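Putative tRNA synthase (Salmonella typhimurium, PDB 3DQQ) probably catalyses the ATP-dependent phosphorylation of 3-oxo-tetronate to 3-oxo-tetronate 4-phosphate, as a four-carbon acid sugar kinase. Local coordinates at residues Asn203-Arg215 with Gly225-His237. Numbering follows the deposited sequence.
Sequences NERHLEIQGEVLR and GLAMGLARQWAKH
The R232 guanidinium has the carboxylates of E204 and E208 at its edge, near its plane, and M228 SD over one face, offset toward the rim. R232 NH1 donates to both acids, to E208 OE1 at 2.9 Å and to E204 OE1 at 3.1 Å, the latter with an N-H...O angle of 162°. Each carboxylate is turned steeply against the guanidinium; NH1 comes almost perpendicularly onto the E204 plane but is only tilted out of the E208 plane. R232 runs extended from CG to NE, which carries NH1 across to the acids, while NE has a second partner in N25 OD1, a further hold on the guanidinium. The shared arginine would be expected to stabilise the ionised forms of E204 and E208. At the other end of the contact, the W234 six-membered ring receives R215 CD in an off-centre CH-pi contact, 4.2 Å from its centroid; R215 CG reaches W234 CZ2 obliquely at 3.5 Å.

Between these ends, helices 204-214 and 225-235 cross at -62° with axes 7.2 Å apart, a close approach allowed by glycines on both sides: G211 CA lies against G229 O, and L207 O against G229 CA. Helix 204-214 belongs to the sugar-binding N-terminal domain, and the chain runs on through strand 219-222 into the second helix, whose A227 and A231 touch helix 12-24. L226 is a knob in the hole formed by L207, Q210, G211 and L214. With CG anti to the backbone N (chi1 -179°), L226 brings its CD1 to 3.6 Å from Q210 CB and its CD2 to 4.0 Å from L214 CD1; Q210 OE1, which also touches L226 CD1, is hydrogen-bonded to S115 OG. L207 lays CD1 on G225 CA. Near the helix ends, K236 NZ makes a weak salt-bridge bond to E212 OE1, crossing that side chain at about a right angle.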
loop_
_atom_site.group_PDB
_atom_site.type_symbol
_atom_site.label_atom_id
_atom_site.label_comp_id
_atom_site.label_asym_id
_atom_site.label_seq_id
_atom_site.Cartn_x
_atom_site.Cartn_y
_atom_site.Cartn_z
ATOM N N ASN A 203 -23.600 -2.288 22.776
ATOM C CA ASN A 203 -24.467 -1.274 22.200
ATOM C C ASN A 203 -24.334 0.000 22.992
ATOM O O ASN A 203 -23.834 0.003 24.117
ATOM C CB ASN A 203 -25.921 -1.743 22.225
ATOM C CG ASN A 203 -26.381 -2.088 23.595
ATOM O OD1 ASN A 203 -26.236 -1.316 24.529
ATOM N ND2 ASN A 203 -26.953 -3.240 23.742
ATOM N N GLU A 204 -24.845 1.080 22.434
ATOM C CA GLU A 204 -24.668 2.359 23.066
ATOM C C GLU A 204 -25.349 2.485 24.443
ATOM O O GLU A 204 -24.857 3.186 25.302
ATOM C CB GLU A 204 -24.951 3.499 22.069
ATOM C CG GLU A 204 -26.344 4.145 21.981
ATOM C CD GLU A 204 -26.301 5.398 21.031
ATOM O OE1 GLU A 204 -27.284 6.206 20.996
ATOM O OE2 GLU A 204 -25.242 5.549 20.326
ATOM N N ARG A 205 -26.402 1.736 24.698
ATOM C CA ARG A 205 -26.996 1.785 26.026
ATOM C C ARG A 205 -26.018 1.337 27.117
ATOM O O ARG A 205 -26.026 1.838 28.238
ATOM C CB ARG A 205 -28.230 0.909 26.055
ATOM C CG ARG A 205 -28.988 0.926 27.344
ATOM C CD ARG A 205 -30.210 -0.074 27.262
ATOM N NE ARG A 205 -29.877 -1.359 26.567
ATOM C CZ ARG A 205 -29.364 -2.464 27.150
ATOM N NH1 ARG A 205 -29.127 -2.516 28.477
ATOM N NH2 ARG A 205 -29.070 -3.523 26.386
ATOM N N HIS A 206 -25.197 0.357 26.801
ATOM C CA HIS A 206 -24.230 -0.128 27.747
ATOM C C HIS A 206 -23.228 0.952 28.097
ATOM O O HIS A 206 -22.854 1.120 29.269
ATOM C CB HIS A 206 -23.486 -1.291 27.138
ATOM C CG HIS A 206 -24.266 -2.564 27.129
ATOM N ND1 HIS A 206 -24.031 -3.571 26.221
ATOM C CD2 HIS A 206 -25.256 -3.007 27.937
ATOM C CE1 HIS A 206 -24.839 -4.579 26.478
ATOM N NE2 HIS A 206 -25.596 -4.261 27.512
ATOM N N LEU A 207 -22.802 1.689 27.076
ATOM C CA LEU A 207 -21.916 2.813 27.287
ATOM C C LEU A 207 -22.557 3.918 28.099
ATOM O O LEU A 207 -21.887 4.531 28.947
ATOM C CB LEU A 207 -21.414 3.351 25.973
ATOM C CG LEU A 207 -20.484 2.348 25.259
ATOM C CD1 LEU A 207 -20.128 2.863 23.873
ATOM C CD2 LEU A 207 -19.256 2.081 26.104
ATOM N N GLU A 208 -23.844 4.162 27.896
ATOM C CA GLU A 208 -24.541 5.161 28.678
ATOM C C GLU A 208 -24.587 4.747 30.135
ATOM O O GLU A 208 -24.419 5.575 31.021
ATOM C CB GLU A 208 -25.941 5.381 28.165
ATOM C CG GLU A 208 -26.026 6.038 26.777
ATOM C CD GLU A 208 -27.491 6.237 26.284
ATOM O OE1 GLU A 208 -27.770 7.249 25.596
ATOM O OE2 GLU A 208 -28.379 5.390 26.602
ATOM N N ILE A 209 -24.795 3.462 30.392
ATOM C CA ILE A 209 -24.812 2.970 31.771
ATOM C C ILE A 209 -23.424 3.134 32.407
ATOM O O ILE A 209 -23.297 3.496 33.568
ATOM C CB ILE A 209 -25.269 1.501 31.819
ATOM C CG1 ILE A 209 -26.730 1.413 31.372
ATOM C CG2 ILE A 209 -25.115 0.918 33.219
ATOM C CD1 ILE A 209 -27.181 0.029 30.847
ATOM N N GLN A 210 -22.373 2.870 31.640
ATOM C CA GLN A 210 -21.031 2.967 32.194
ATOM C C GLN A 210 -20.777 4.417 32.571
ATOM O O GLN A 210 -20.292 4.697 33.666
ATOM C CB GLN A 210 -19.981 2.511 31.198
ATOM C CG GLN A 210 -19.910 1.031 30.870
ATOM C CD GLN A 210 -18.907 0.783 29.723
ATOM O OE1 GLN A 210 -18.013 1.601 29.523
ATOM N NE2 GLN A 210 -19.040 -0.334 28.989
ATOM N N GLY A 211 -21.137 5.317 31.645
ATOM C CA GLY A 211 -21.025 6.749 31.837
ATOM C C GLY A 211 -21.707 7.151 33.102
ATOM O O GLY A 211 -21.189 7.922 33.881
ATOM N N GLU A 212 -22.867 6.598 33.338
ATOM C CA GLU A 212 -23.607 6.951 34.517
ATOM C C GLU A 212 -22.957 6.431 35.793
ATOM O O GLU A 212 -23.032 7.058 36.829
ATOM C CB GLU A 212 -25.018 6.395 34.407
ATOM C CG GLU A 212 -25.962 6.901 35.513
ATOM C CD GLU A 212 -27.438 6.719 35.146
ATOM O OE1 GLU A 212 -27.695 6.383 33.939
ATOM O OE2 GLU A 212 -28.337 6.910 36.044
ATOM N N VAL A 213 -22.350 5.255 35.714
ATOM C CA VAL A 213 -21.713 4.655 36.879
ATOM C C VAL A 213 -20.423 5.429 37.196
ATOM O O VAL A 213 -20.150 5.696 38.349
ATOM C CB VAL A 213 -21.423 3.159 36.629
ATOM C CG1 VAL A 213 -20.609 2.583 37.739
ATOM C CG2 VAL A 213 -22.733 2.405 36.431
ATOM N N LEU A 214 -19.678 5.820 36.156
ATOM C CA LEU A 214 -18.337 6.364 36.296
ATOM C C LEU A 214 -18.240 7.873 36.197
ATOM O O LEU A 214 -17.169 8.401 36.116
ATOM C CB LEU A 214 -17.453 5.741 35.247
ATOM C CG LEU A 214 -17.315 4.202 35.332
ATOM C CD1 LEU A 214 -16.864 3.690 33.970
ATOM C CD2 LEU A 214 -16.377 3.756 36.474
ATOM N N ARG A 215 -19.356 8.585 36.247
ATOM C CA ARG A 215 -19.321 10.047 36.278
ATOM C C ARG A 215 -18.206 10.643 37.128
ATOM O O ARG A 215 -17.638 11.654 36.780
ATOM C CB ARG A 215 -20.624 10.601 36.836
ATOM C CG ARG A 215 -20.872 12.030 36.373
ATOM C CD ARG A 215 -21.998 12.729 37.127
ATOM N NE ARG A 215 -21.787 12.702 38.566
ATOM C CZ ARG A 215 -22.778 12.732 39.451
ATOM N NH1 ARG A 215 -24.045 12.844 39.039
ATOM N NH2 ARG A 215 -22.499 12.690 40.753
ATOM N N GLY A 225 -15.893 5.295 23.016
ATOM C CA GLY A 225 -17.264 4.945 23.424
ATOM C C GLY A 225 -17.688 5.409 24.808
ATOM O O GLY A 225 -18.762 5.993 24.988
ATOM N N LEU A 226 -16.856 5.141 25.800
ATOM C CA LEU A 226 -17.157 5.560 27.170
ATOM C C LEU A 226 -17.256 7.065 27.261
ATOM O O LEU A 226 -18.082 7.563 28.013
ATOM C CB LEU A 226 -16.102 5.035 28.137
ATOM C CG LEU A 226 -16.285 5.354 29.605
ATOM C CD1 LEU A 226 -17.726 5.080 30.122
ATOM C CD2 LEU A 226 -15.165 4.638 30.428
ATOM N N ALA A 227 -16.426 7.795 26.508
ATOM C CA ALA A 227 -16.486 9.271 26.519
ATOM C C ALA A 227 -17.871 9.744 26.122
ATOM O O ALA A 227 -18.451 10.654 26.704
ATOM C CB ALA A 227 -15.441 9.875 25.595
ATOM N N MET A 228 -18.414 9.114 25.108
ATOM C CA MET A 228 -19.777 9.430 24.703
ATOM C C MET A 228 -20.723 9.268 25.886
ATOM O O MET A 228 -21.560 10.107 26.150
ATOM C CB MET A 228 -20.195 8.542 23.527
ATOM C CG MET A 228 -21.628 8.780 23.095
ATOM S SD MET A 228 -22.348 7.283 22.355
ATOM C CE MET A 228 -21.238 6.926 20.945
ATOM N N GLY A 229 -20.554 8.188 26.626
ATOM C CA GLY A 229 -21.417 7.912 27.769
ATOM C C GLY A 229 -21.238 8.915 28.870
ATOM O O GLY A 229 -22.212 9.291 29.507
ATOM N N LEU A 230 -20.001 9.349 29.117
ATOM C CA LEU A 230 -19.751 10.354 30.118
ATOM C C LEU A 230 -20.315 11.669 29.663
ATOM O O LEU A 230 -20.908 12.364 30.463
ATOM C CB LEU A 230 -18.277 10.477 30.450
ATOM C CG LEU A 230 -17.686 9.256 31.148
ATOM C CD1 LEU A 230 -16.180 9.251 30.969
ATOM C CD2 LEU A 230 -18.094 9.156 32.631
ATOM N N ALA A 231 -20.214 11.988 28.385
ATOM C CA ALA A 231 -20.733 13.267 27.895
ATOM C C ALA A 231 -22.218 13.357 28.118
ATOM O O ALA A 231 -22.707 14.376 28.550
ATOM C CB ALA A 231 -20.433 13.470 26.450
ATOM N N ARG A 232 -22.943 12.278 27.877
ATOM C CA ARG A 232 -24.386 12.310 28.039
ATOM C C ARG A 232 -24.845 12.422 29.464
ATOM O O ARG A 232 -25.990 12.813 29.700
ATOM C CB ARG A 232 -25.018 11.082 27.432
ATOM C CG ARG A 232 -24.746 10.974 25.952
ATOM C CD ARG A 232 -25.574 9.964 25.271
ATOM N NE ARG A 232 -25.232 10.017 23.872
ATOM C CZ ARG A 232 -25.501 9.077 22.983
ATOM N NH1 ARG A 232 -26.174 7.992 23.317
ATOM N NH2 ARG A 232 -25.097 9.242 21.735
ATOM N N GLN A 233 -23.994 12.080 30.428
ATOM C CA GLN A 233 -24.315 12.412 31.800
ATOM C C GLN A 233 -24.330 13.897 31.995
ATOM O O GLN A 233 -25.125 14.384 32.767
ATOM C CB GLN A 233 -23.318 11.838 32.771
ATOM C CG GLN A 233 -23.666 10.469 33.171
ATOM C CD GLN A 233 -25.014 10.390 33.812
ATOM O OE1 GLN A 233 -25.283 11.066 34.811
ATOM N NE2 GLN A 233 -25.882 9.550 33.252
ATOM N N TRP A 234 -23.448 14.627 31.329
ATOM C CA TRP A 234 -23.383 16.068 31.549
ATOM C C TRP A 234 -24.350 16.752 30.631
ATOM O O TRP A 234 -24.739 17.866 30.856
ATOM C CB TRP A 234 -21.969 16.593 31.356
ATOM C CG TRP A 234 -21.024 15.937 32.278
ATOM C CD1 TRP A 234 -20.076 15.024 31.971
ATOM C CD2 TRP A 234 -20.969 16.111 33.684
ATOM N NE1 TRP A 234 -19.424 14.618 33.085
ATOM C CE2 TRP A 234 -19.952 15.263 34.165
ATOM C CE3 TRP A 234 -21.666 16.918 34.590
ATOM C CZ2 TRP A 234 -19.607 15.197 35.517
ATOM C CZ3 TRP A 234 -21.332 16.840 35.939
ATOM C CH2 TRP A 234 -20.300 15.989 36.386
ATOM N N ALA A 235 -24.777 16.058 29.591
ATOM C CA ALA A 235 -25.778 16.619 28.690
ATOM C C ALA A 235 -27.103 16.668 29.432
ATOM O O ALA A 235 -27.886 17.579 29.192
ATOM C CB ALA A 235 -25.891 15.785 27.374
ATOM N N LYS A 236 -27.298 15.716 30.367
ATOM C CA LYS A 236 -28.575 15.469 31.076
ATOM C C LYS A 236 -29.269 16.668 31.704
ATOM O O LYS A 236 -30.494 16.664 31.782
ATOM C CB LYS A 236 -28.436 14.355 32.146
ATOM C CG LYS A 236 -28.430 12.923 31.565
ATOM C CD LYS A 236 -29.008 11.856 32.528
ATOM C CE LYS A 236 -28.699 10.403 32.057
ATOM N NZ LYS A 236 -28.755 9.396 33.177
ATOM N N HIS A 237 -28.538 17.690 32.143
ATOM C CA HIS A 237 -29.220 18.920 32.651
ATOM C C HIS A 237 -29.261 20.110 31.639
ATOM O O HIS A 237 -29.714 21.220 31.991
ATOM C CB HIS A 237 -28.654 19.346 34.040
ATOM C CG HIS A 237 -29.119 18.477 35.178
ATOM N ND1 HIS A 237 -30.365 18.620 35.766
ATOM C CD2 HIS A 237 -28.511 17.452 35.829
ATOM C CE1 HIS A 237 -30.501 17.722 36.729
ATOM N NE2 HIS A 237 -29.391 17.003 36.787
#